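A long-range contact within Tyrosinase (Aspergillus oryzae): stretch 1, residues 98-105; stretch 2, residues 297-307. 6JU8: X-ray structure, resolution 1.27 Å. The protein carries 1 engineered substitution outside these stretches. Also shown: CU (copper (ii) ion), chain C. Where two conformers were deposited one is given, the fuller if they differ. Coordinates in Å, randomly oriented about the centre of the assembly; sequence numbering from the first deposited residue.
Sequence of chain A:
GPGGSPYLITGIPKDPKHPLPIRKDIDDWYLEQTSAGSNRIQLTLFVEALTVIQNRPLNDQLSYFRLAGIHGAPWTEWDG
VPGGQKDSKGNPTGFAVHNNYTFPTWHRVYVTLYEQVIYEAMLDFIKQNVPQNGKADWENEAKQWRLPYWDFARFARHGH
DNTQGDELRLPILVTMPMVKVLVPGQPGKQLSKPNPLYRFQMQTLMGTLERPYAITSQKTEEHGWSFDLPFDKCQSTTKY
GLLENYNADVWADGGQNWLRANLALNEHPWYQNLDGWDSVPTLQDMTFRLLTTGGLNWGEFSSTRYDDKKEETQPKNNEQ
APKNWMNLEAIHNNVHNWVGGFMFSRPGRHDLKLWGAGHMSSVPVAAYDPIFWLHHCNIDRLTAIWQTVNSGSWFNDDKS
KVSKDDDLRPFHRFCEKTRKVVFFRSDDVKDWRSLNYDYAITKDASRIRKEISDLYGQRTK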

# COMPACT_ATOMS: atom_id res chain seq x y z
N HIS A 98 2.69 28.59 -10.11
CA HIS A 98 1.29 28.28 -9.84
C HIS A 98 0.51 29.58 -9.76
O HIS A 98 1.06 30.61 -9.33
CB HIS A 98 1.16 27.46 -8.54
CG HIS A 98 1.87 26.14 -8.67
ND1 HIS A 98 3.01 25.86 -7.95
CD2 HIS A 98 1.64 25.05 -9.44
CE1 HIS A 98 3.42 24.65 -8.24
NE2 HIS A 98 2.63 24.12 -9.17
N ASN A 99 -0.75 29.53 -10.17
CA ASN A 99 -1.64 30.70 -10.12
C ASN A 99 -1.06 31.85 -10.94
O ASN A 99 -1.17 33.02 -10.56
CB ASN A 99 -1.92 31.17 -8.69
CG ASN A 99 -3.13 32.07 -8.61
OD1 ASN A 99 -4.18 31.79 -9.21
ND2 ASN A 99 -3.02 33.19 -7.89
N ASN A 100 -0.45 31.52 -12.08
CA ASN A 100 -0.16 32.53 -13.10
C ASN A 100 -0.27 31.90 -14.48
O ASN A 100 -0.23 30.67 -14.61
CB ASN A 100 1.22 33.14 -12.88
CG ASN A 100 1.38 34.53 -13.46
OD1 ASN A 100 0.44 35.09 -14.06
ND2 ASN A 100 2.57 35.09 -13.29
N TYR A 101 -0.35 32.74 -15.50
CA TYR A 101 -0.61 32.29 -16.87
C TYR A 101 0.54 31.52 -17.49
O TYR A 101 0.37 30.87 -18.53
CB TYR A 101 -1.00 33.49 -17.74
CG TYR A 101 -2.07 34.30 -17.05
CD1 TYR A 101 -3.35 33.76 -16.90
CD2 TYR A 101 -1.81 35.56 -16.52
CE1 TYR A 101 -4.35 34.48 -16.26
CE2 TYR A 101 -2.80 36.28 -15.89
CZ TYR A 101 -4.06 35.73 -15.75
OH TYR A 101 -5.09 36.39 -15.12
N THR A 102 1.72 31.59 -16.89
CA THR A 102 2.86 30.77 -17.29
C THR A 102 2.84 29.40 -16.62
O THR A 102 3.78 28.63 -16.81
CB THR A 102 4.17 31.54 -16.97
OG1 THR A 102 4.03 32.03 -15.63
CG2 THR A 102 4.41 32.71 -17.91
N PHE A 103 1.80 29.06 -15.87
CA PHE A 103 1.73 27.70 -15.31
C PHE A 103 1.94 26.65 -16.38
O PHE A 103 2.76 25.74 -16.18
CB PHE A 103 0.38 27.55 -14.57
CG PHE A 103 -0.05 26.12 -14.37
CD1 PHE A 103 0.53 25.36 -13.35
CD2 PHE A 103 -0.99 25.52 -15.22
CE1 PHE A 103 0.20 24.03 -13.16
CE2 PHE A 103 -1.30 24.18 -15.05
CZ PHE A 103 -0.69 23.43 -14.05
N PRO A 104 1.28 26.65 -17.53
CA PRO A 104 1.52 25.55 -18.48
C PRO A 104 2.91 25.58 -19.08
O PRO A 104 3.47 24.52 -19.40
CB PRO A 104 0.46 25.79 -19.57
CG PRO A 104 -0.60 26.61 -18.88
CD PRO A 104 0.17 27.54 -17.96
N THR A 105 3.46 26.79 -19.31
CA THR A 105 4.74 26.82 -20.04
C THR A 105 5.91 26.53 -19.11
O THR A 105 6.87 25.83 -19.50
CB THR A 105 4.91 28.16 -20.78
OG1 THR A 105 4.61 29.19 -19.83
CG2 THR A 105 3.92 28.23 -21.94
N ASN A 297 -9.99 32.43 -24.00
CA ASN A 297 -8.66 32.96 -24.28
C ASN A 297 -7.62 32.22 -23.45
O ASN A 297 -7.94 31.36 -22.60
CB ASN A 297 -8.64 34.49 -24.08
CG ASN A 297 -8.88 34.95 -22.66
OD1 ASN A 297 -8.43 34.33 -21.70
ND2 ASN A 297 -9.57 36.09 -22.48
N TRP A 298 -6.35 32.50 -23.72
CA TRP A 298 -5.24 31.85 -23.05
C TRP A 298 -5.30 32.07 -21.55
O TRP A 298 -5.07 31.14 -20.75
CB TRP A 298 -3.87 32.35 -23.58
CG TRP A 298 -2.75 31.72 -22.78
CD1 TRP A 298 -2.04 32.32 -21.77
CD2 TRP A 298 -2.25 30.39 -22.89
NE1 TRP A 298 -1.12 31.44 -21.25
CE2 TRP A 298 -1.23 30.25 -21.93
CE3 TRP A 298 -2.56 29.30 -23.72
CZ2 TRP A 298 -0.51 29.06 -21.77
CZ3 TRP A 298 -1.85 28.12 -23.56
CH2 TRP A 298 -0.85 28.02 -22.60
N GLY A 299 -5.59 33.29 -21.12
CA GLY A 299 -5.61 33.61 -19.69
C GLY A 299 -6.61 32.71 -18.98
O GLY A 299 -6.34 32.15 -17.89
N GLU A 300 -7.82 32.60 -19.54
CA GLU A 300 -8.90 31.85 -18.92
C GLU A 300 -8.61 30.35 -18.92
O GLU A 300 -9.03 29.64 -17.99
CB GLU A 300 -10.22 32.05 -19.67
CG GLU A 300 -10.72 33.46 -19.78
CD GLU A 300 -11.96 33.47 -20.68
OE1 GLU A 300 -13.04 33.74 -20.13
OE2 GLU A 300 -11.86 33.25 -21.90
N PHE A 301 -7.98 29.85 -19.98
CA PHE A 301 -7.66 28.42 -20.10
C PHE A 301 -6.57 28.04 -19.10
O PHE A 301 -6.63 26.98 -18.47
CB PHE A 301 -7.18 28.13 -21.53
CG PHE A 301 -6.49 26.81 -21.67
CD1 PHE A 301 -7.23 25.63 -21.74
CD2 PHE A 301 -5.10 26.74 -21.70
CE1 PHE A 301 -6.62 24.39 -21.80
CE2 PHE A 301 -4.49 25.50 -21.80
CZ PHE A 301 -5.24 24.34 -21.85
N SER A 302 -5.54 28.87 -19.01
CA SER A 302 -4.26 28.46 -18.45
C SER A 302 -4.18 28.48 -16.93
O SER A 302 -3.31 27.77 -16.39
CB SER A 302 -3.12 29.38 -18.97
OG SER A 302 -3.34 30.72 -18.58
N SER A 303 -4.97 29.29 -16.24
CA SER A 303 -4.64 29.55 -14.83
C SER A 303 -5.84 29.88 -13.98
O SER A 303 -6.79 30.54 -14.44
CB SER A 303 -3.63 30.71 -14.74
OG SER A 303 -3.21 30.96 -13.41
N THR A 304 -5.71 29.53 -12.69
CA THR A 304 -6.62 30.02 -11.66
C THR A 304 -6.54 31.52 -11.48
O THR A 304 -7.44 32.13 -10.87
CB THR A 304 -6.33 29.31 -10.31
OG1 THR A 304 -4.94 29.40 -10.03
CG2 THR A 304 -6.69 27.83 -10.41
N ARG A 305 -5.52 32.21 -12.00
CA ARG A 305 -5.41 33.65 -11.75
C ARG A 305 -6.48 34.45 -12.47
O ARG A 305 -6.80 35.58 -12.07
CB ARG A 305 -4.01 34.16 -12.15
CG ARG A 305 -3.84 35.64 -11.82
CD ARG A 305 -2.47 36.17 -12.15
NE ARG A 305 -1.42 35.64 -11.30
CZ ARG A 305 -0.28 36.25 -11.04
NH1 ARG A 305 0.61 35.64 -10.26
NH2 ARG A 305 -0.02 37.46 -11.55
N TYR A 306 -7.02 33.90 -13.57
CA TYR A 306 -7.87 34.74 -14.42
C TYR A 306 -9.08 35.24 -13.67
O TYR A 306 -9.41 36.41 -13.75
CB TYR A 306 -8.31 33.99 -15.68
CG TYR A 306 -8.85 34.90 -16.76
CD1 TYR A 306 -7.99 35.45 -17.70
CD2 TYR A 306 -10.21 35.20 -16.85
CE1 TYR A 306 -8.46 36.27 -18.71
CE2 TYR A 306 -10.69 36.02 -17.86
CZ TYR A 306 -9.81 36.55 -18.77
OH TYR A 306 -10.24 37.37 -19.80
N ASP A 307 -9.73 34.33 -12.93
CA ASP A 307 -10.91 34.78 -12.18
C ASP A 307 -10.79 34.24 -10.76
O ASP A 307 -11.27 33.12 -10.50
CB ASP A 307 -12.19 34.31 -12.85
CG ASP A 307 -13.46 35.00 -12.37
OD1 ASP A 307 -13.46 35.63 -11.29
OD2 ASP A 307 -14.49 34.91 -13.07
CU CU C . 3.91 22.75 -10.33
O HOH W 1 1.40 33.32 -8.76
O HOH W 2 2.59 21.38 -10.00

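The most unusual feature of this contact is the concentration of acceptors around one arginine, which a water links to the backbone of a copper ligand. R305 NE donates to N99 O at 2.7 Å with an N-H...O angle of 153°, and R305 NH1 adds a weak bond to the same N99 O at 3.2 Å and 131°. That carbonyl lies near the guanidinium plane, where the N-H bonds point. N100 OD1 instead sits over one face, 3.3 Å from R305 CZ, and its angles to R305 NE and NH2 are too poor for hydrogen bonding. Water 1 extends the link, accepting from R305 NH1 (2.9 Å) and donating to H98 O (2.8 Å); H98 NE2 in turn binds CU at 2.2 Å.

N99 has phi/psi of 59/39, and its t side chain brings OD1 to T304 OG1, which donates across 2.6 Å. S303 OG, by contrast, accepts from R305 N (3.0 Å, 169°) within its own turn; its 3.1 Å approach to N100 N fails on angle.

Y101 is the most covered residue, losing 134 Å² of the 628 Å² buried in total. With chi1 at -49°, its ring edge meets G299 O, 3.5 Å from Y101 CE1, and S302 OG, 3.5 Å from Y101 CD1. Y101 CE1 also packs against Y306 CD1 at 4.0 Å. Glycine suits position 299: an ideal CB there would lie 2.7 Å from Y306 CD1, a clash.

W298 combines polar and apolar roles. Its NE1 donates to Y101 O (3.2 Å, 144°), which lies at the indole edge, while its CZ2 packs 3.8 Å from P104 CG. The compact proline ring also reaches S302, with P104 CG 3.7 Å from S302 CB. S302 OG donates to W298 O at 2.8 Å, satisfying the hydroxyl within its helix, whereas S302 O is buried without a partner, 3.4 Å from F103 CD2.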